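Local coordinates for protein agmatinase (Deinococcus radiodurans, PDB 1WOH) that probably hydrolyses agmatine to putrescine and urea, as a manganese-dependent member of the arginase family that binds two manganese ions per subunit, at residues A[6-18]-A[54-66]. Numbering follows the deposited sequence.
Sequences HLPYGGIPTFARA and ALREASLRSVPPF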
loop_
_atom_site.group_PDB
_atom_site.type_symbol
_atom_site.label_atom_id
_atom_site.label_comp_id
_atom_site.label_asym_id
_atom_site.label_seq_id
_atom_site.Cartn_x
_atom_site.Cartn_y
_atom_site.Cartn_z
ATOM N N HIS A 6 -9.246 -21.967 17.255
ATOM C CA HIS A 6 -9.280 -20.972 16.187
ATOM C C HIS A 6 -7.930 -20.850 15.497
ATOM O O HIS A 6 -6.888 -21.132 16.092
ATOM C CB HIS A 6 -9.645 -19.588 16.746
ATOM C CG HIS A 6 -11.116 -19.353 16.900
ATOM N ND1 HIS A 6 -11.991 -19.385 15.835
ATOM C CD2 HIS A 6 -11.863 -19.059 17.992
ATOM C CE1 HIS A 6 -13.212 -19.119 16.263
ATOM N NE2 HIS A 6 -13.162 -18.918 17.568
ATOM N N LEU A 7 -7.963 -20.439 14.233
ATOM C CA LEU A 7 -6.750 -20.199 13.467
ATOM C C LEU A 7 -6.429 -18.750 13.822
ATOM O O LEU A 7 -7.258 -18.067 14.421
ATOM C CB LEU A 7 -7.016 -20.324 11.965
ATOM C CG LEU A 7 -7.137 -21.722 11.351
ATOM C CD1 LEU A 7 -5.792 -22.421 11.389
ATOM C CD2 LEU A 7 -8.182 -22.523 12.097
ATOM N N PRO A 8 -5.234 -18.258 13.463
ATOM C CA PRO A 8 -4.868 -16.871 13.780
ATOM C C PRO A 8 -5.880 -15.810 13.336
ATOM O O PRO A 8 -6.063 -14.797 14.010
ATOM C CB PRO A 8 -3.519 -16.706 13.084
ATOM C CG PRO A 8 -2.934 -18.078 13.184
ATOM C CD PRO A 8 -4.110 -18.960 12.819
ATOM N N TYR A 9 -6.539 -16.041 12.205
ATOM C CA TYR A 9 -7.509 -15.080 11.690
ATOM C C TYR A 9 -8.912 -15.218 12.276
ATOM O O TYR A 9 -9.817 -14.471 11.906
ATOM C CB TYR A 9 -7.592 -15.174 10.168
ATOM C CG TYR A 9 -7.767 -16.581 9.645
ATOM C CD1 TYR A 9 -6.668 -17.414 9.453
ATOM C CD2 TYR A 9 -9.033 -17.080 9.333
ATOM C CE1 TYR A 9 -6.820 -18.707 8.960
ATOM C CE2 TYR A 9 -9.195 -18.374 8.840
ATOM C CZ TYR A 9 -8.084 -19.179 8.655
ATOM O OH TYR A 9 -8.231 -20.450 8.152
ATOM N N GLY A 10 -9.096 -16.163 13.190
ATOM C CA GLY A 10 -10.409 -16.344 13.779
ATOM C C GLY A 10 -10.526 -15.945 15.237
ATOM O O GLY A 10 -9.553 -15.998 15.992
ATOM N N GLY A 11 -11.732 -15.545 15.629
ATOM C CA GLY A 11 -11.987 -15.157 17.005
ATOM C C GLY A 11 -11.747 -13.688 17.299
ATOM O O GLY A 11 -11.188 -12.959 16.477
ATOM N N ILE A 12 -12.191 -13.254 18.474
ATOM C CA ILE A 12 -12.009 -11.873 18.898
ATOM C C ILE A 12 -10.558 -11.708 19.332
ATOM O O ILE A 12 -10.059 -12.459 20.169
ATOM C CB ILE A 12 -12.913 -11.528 20.094
ATOM C CG1 ILE A 12 -14.374 -11.839 19.757
ATOM C CG2 ILE A 12 -12.754 -10.054 20.448
ATOM C CD1 ILE A 12 -14.912 -11.064 18.571
ATOM N N PRO A 13 -9.857 -10.717 18.772
ATOM C CA PRO A 13 -8.460 -10.526 19.158
ATOM C C PRO A 13 -8.211 -9.934 20.547
ATOM O O PRO A 13 -8.396 -8.738 20.766
ATOM C CB PRO A 13 -7.922 -9.632 18.043
ATOM C CG PRO A 13 -9.105 -8.795 17.699
ATOM C CD PRO A 13 -10.233 -9.807 17.675
ATOM N N THR A 14 -7.816 -10.793 21.486
ATOM C CA THR A 14 -7.463 -10.367 22.836
ATOM C C THR A 14 -6.021 -10.819 22.949
ATOM O O THR A 14 -5.612 -11.756 22.256
ATOM C CB THR A 14 -8.326 -11.038 23.935
ATOM O OG1 THR A 14 -8.307 -12.462 23.781
ATOM C CG2 THR A 14 -9.749 -10.531 23.863
ATOM N N PHE A 15 -5.231 -10.162 23.790
ATOM C CA PHE A 15 -3.831 -10.545 23.873
ATOM C C PHE A 15 -3.651 -11.998 24.299
ATOM O O PHE A 15 -4.135 -12.407 25.353
ATOM C CB PHE A 15 -3.057 -9.628 24.817
ATOM C CG PHE A 15 -1.578 -9.666 24.585
ATOM C CD1 PHE A 15 -1.038 -9.143 23.413
ATOM C CD2 PHE A 15 -0.729 -10.295 25.494
ATOM C CE1 PHE A 15 0.326 -9.251 23.142
ATOM C CE2 PHE A 15 0.631 -10.411 25.239
ATOM C CZ PHE A 15 1.165 -9.890 24.057
ATOM N N ALA A 16 -2.958 -12.765 23.460
ATOM C CA ALA A 16 -2.693 -14.179 23.714
ATOM C C ALA A 16 -3.998 -14.962 23.832
ATOM O O ALA A 16 -4.043 -16.038 24.435
ATOM C CB ALA A 16 -1.868 -14.327 24.983
ATOM N N ARG A 17 -5.056 -14.412 23.243
ATOM C CA ARG A 17 -6.386 -15.016 23.273
ATOM C C ARG A 17 -6.858 -15.222 24.717
ATOM O O ARG A 17 -7.619 -16.140 25.020
ATOM C CB ARG A 17 -6.383 -16.345 22.501
ATOM C CG ARG A 17 -7.669 -16.606 21.721
ATOM C CD ARG A 17 -7.656 -17.947 20.987
ATOM N NE ARG A 17 -7.108 -17.899 19.628
ATOM C CZ ARG A 17 -7.666 -17.240 18.616
ATOM N NH1 ARG A 17 -8.786 -16.553 18.799
ATOM N NH2 ARG A 17 -7.129 -17.302 17.405
ATOM N N ALA A 18 -6.415 -14.340 25.606
ATOM C CA ALA A 18 -6.785 -14.415 27.013
ATOM C C ALA A 18 -8.199 -13.884 27.254
ATOM O O ALA A 18 -8.732 -13.109 26.458
ATOM C CB ALA A 18 -5.784 -13.623 27.848
ATOM N N ALA A 54 -3.199 -4.037 16.913
ATOM C CA ALA A 54 -2.381 -4.852 16.027
ATOM C C ALA A 54 -1.605 -5.910 16.806
ATOM O O ALA A 54 -1.429 -7.038 16.335
ATOM C CB ALA A 54 -1.420 -3.972 15.250
ATOM N N LEU A 55 -1.140 -5.548 17.998
ATOM C CA LEU A 55 -0.381 -6.484 18.822
ATOM C C LEU A 55 -1.254 -7.641 19.294
ATOM O O LEU A 55 -0.783 -8.773 19.386
ATOM C CB LEU A 55 0.244 -5.754 20.016
ATOM C CG LEU A 55 1.488 -4.933 19.635
ATOM C CD1 LEU A 55 1.828 -3.926 20.727
ATOM C CD2 LEU A 55 2.659 -5.884 19.389
ATOM N N ARG A 56 -2.518 -7.358 19.604
ATOM C CA ARG A 56 -3.443 -8.405 20.029
ATOM C C ARG A 56 -3.674 -9.349 18.852
ATOM O O ARG A 56 -3.567 -10.571 18.983
ATOM C CB ARG A 56 -4.777 -7.803 20.486
ATOM C CG ARG A 56 -4.688 -6.998 21.782
ATOM C CD ARG A 56 -6.058 -6.498 22.227
ATOM N NE ARG A 56 -6.034 -6.020 23.607
ATOM C CZ ARG A 56 -5.964 -4.744 23.972
ATOM N NH1 ARG A 56 -5.914 -3.775 23.057
ATOM N NH2 ARG A 56 -5.947 -4.433 25.264
ATOM N N GLU A 57 -3.988 -8.780 17.695
ATOM C CA GLU A 57 -4.209 -9.591 16.505
ATOM C C GLU A 57 -2.981 -10.458 16.237
ATOM O O GLU A 57 -3.099 -11.664 16.001
ATOM C CB GLU A 57 -4.486 -8.689 15.297
ATOM C CG GLU A 57 -5.731 -7.829 15.448
ATOM C CD GLU A 57 -5.882 -6.795 14.340
ATOM O OE1 GLU A 57 -6.885 -6.056 14.357
ATOM O OE2 GLU A 57 -5.003 -6.716 13.457
ATOM N N ALA A 58 -1.798 -9.854 16.292
ATOM C CA ALA A 58 -0.568 -10.600 16.034
ATOM C C ALA A 58 -0.260 -11.656 17.100
ATOM O O ALA A 58 0.393 -12.660 16.808
ATOM C CB ALA A 58 0.611 -9.637 15.904
ATOM N N SER A 59 -0.722 -11.435 18.324
ATOM C CA SER A 59 -0.455 -12.384 19.401
ATOM C C SER A 59 -1.196 -13.703 19.214
ATOM O O SER A 59 -0.867 -14.697 19.866
ATOM C CB SER A 59 -0.821 -11.784 20.760
ATOM O OG SER A 59 -2.220 -11.712 20.936
ATOM N N LEU A 60 -2.190 -13.715 18.329
ATOM C CA LEU A 60 -2.933 -14.944 18.080
ATOM C C LEU A 60 -2.032 -15.940 17.354
ATOM O O LEU A 60 -2.360 -17.118 17.237
ATOM C CB LEU A 60 -4.203 -14.659 17.269
ATOM C CG LEU A 60 -5.188 -13.704 17.960
ATOM C CD1 LEU A 60 -6.495 -13.653 17.180
ATOM C CD2 LEU A 60 -5.441 -14.167 19.386
ATOM N N ARG A 61 -0.890 -15.458 16.872
ATOM C CA ARG A 61 0.087 -16.307 16.203
ATOM C C ARG A 61 1.068 -16.824 17.252
ATOM O O ARG A 61 1.980 -17.590 16.935
ATOM C CB ARG A 61 0.854 -15.513 15.142
ATOM C CG ARG A 61 0.179 -15.449 13.785
ATOM C CD ARG A 61 0.592 -16.622 12.912
ATOM N NE ARG A 61 0.350 -17.905 13.561
ATOM C CZ ARG A 61 0.559 -19.088 12.990
ATOM N NH1 ARG A 61 1.015 -19.157 11.746
ATOM N NH2 ARG A 61 0.308 -20.204 13.664
ATOM N N SER A 62 0.876 -16.395 18.498
ATOM C CA SER A 62 1.743 -16.790 19.609
ATOM C C SER A 62 0.970 -17.067 20.903
ATOM O O SER A 62 1.273 -16.493 21.953
ATOM C CB SER A 62 2.783 -15.696 19.874
ATOM O OG SER A 62 3.593 -15.464 18.734
ATOM N N VAL A 63 -0.025 -17.942 20.829
ATOM C CA VAL A 63 -0.823 -18.278 21.999
ATOM C C VAL A 63 -0.089 -19.320 22.846
ATOM O O VAL A 63 0.307 -20.371 22.342
ATOM C CB VAL A 63 -2.202 -18.838 21.588
ATOM C CG1 VAL A 63 -3.034 -19.131 22.825
ATOM C CG2 VAL A 63 -2.919 -17.839 20.689
ATOM N N PRO A 64 0.093 -19.039 24.147
ATOM C CA PRO A 64 0.783 -19.938 25.078
ATOM C C PRO A 64 -0.068 -21.148 25.453
ATOM O O PRO A 64 -1.280 -21.143 25.254
ATOM C CB PRO A 64 1.045 -19.038 26.275
ATOM C CG PRO A 64 -0.215 -18.216 26.316
ATOM C CD PRO A 64 -0.396 -17.837 24.851
ATOM N N PRO A 65 0.558 -22.199 26.011
ATOM C CA PRO A 65 1.990 -22.315 26.304
ATOM C C PRO A 65 2.802 -22.703 25.068
ATOM O O PRO A 65 2.235 -22.968 24.008
ATOM C CB PRO A 65 2.027 -23.384 27.387
ATOM C CG PRO A 65 0.935 -24.304 26.944
ATOM C CD PRO A 65 -0.180 -23.354 26.554
ATOM N N PHE A 66 4.125 -22.743 25.216
ATOM C CA PHE A 66 5.014 -23.073 24.106
ATOM C C PHE A 66 5.947 -24.249 24.374
ATOM O O PHE A 66 6.685 -24.253 25.357
ATOM C CB PHE A 66 5.882 -21.866 23.744
ATOM C CG PHE A 66 5.102 -20.612 23.461
ATOM C CD1 PHE A 66 4.959 -19.629 24.435
ATOM C CD2 PHE A 66 4.520 -20.411 22.215
ATOM C CE1 PHE A 66 4.248 -18.458 24.172
ATOM C CE2 PHE A 66 3.807 -19.247 21.941
ATOM C CZ PHE A 66 3.670 -18.269 22.920
HETATM O O HOH W 1 -4.540 -18.819 16.803
HETATM O O HOH W 2 -4.141 -12.775 13.756
#
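L60 and R17 show how an aliphatic side chain can cover the face of a guanidinium whose edge is left for polar partners. Their side chains cross at about a right angle, and L60 CD2 stands 3.9 Å above the plane of the R17 guanidinium, over its centre, while H6 CB presses on the opposite face. The edge of the sandwiched group does the polar work: R17 NH1 and R17 NH2 both reach G10 O, at 3.0 and 3.1 Å, and a water in the same plane links NH2 to L60 O. With an alanine here in place of R17, G10 O would probably lose both these donors and one side of L60 its cover. The pairing joins the N-terminal arm, an irregular loop before strand 31-36 of the arginase-type α/β fold, to the end of helix 51-59 and the turn that follows, and D85 and R53 of a second subunit hold the arm's G11. Deeper in, a chi1 of 73° turns S59 OG back to its own R56 O, to which it donates; there it takes the A16 N-H almost straight (2.8 Å, 170°). F15 lies beside it, CE1 3.7 Å from S59 CB. R56 runs extended past P13 O to salt bridges with D82 and D85 of its own chain. At the outer end P8 CG sits 3.2 Å above the R61 guanidinium plane, toward its rim, and a second water joins P8 O to E57 O.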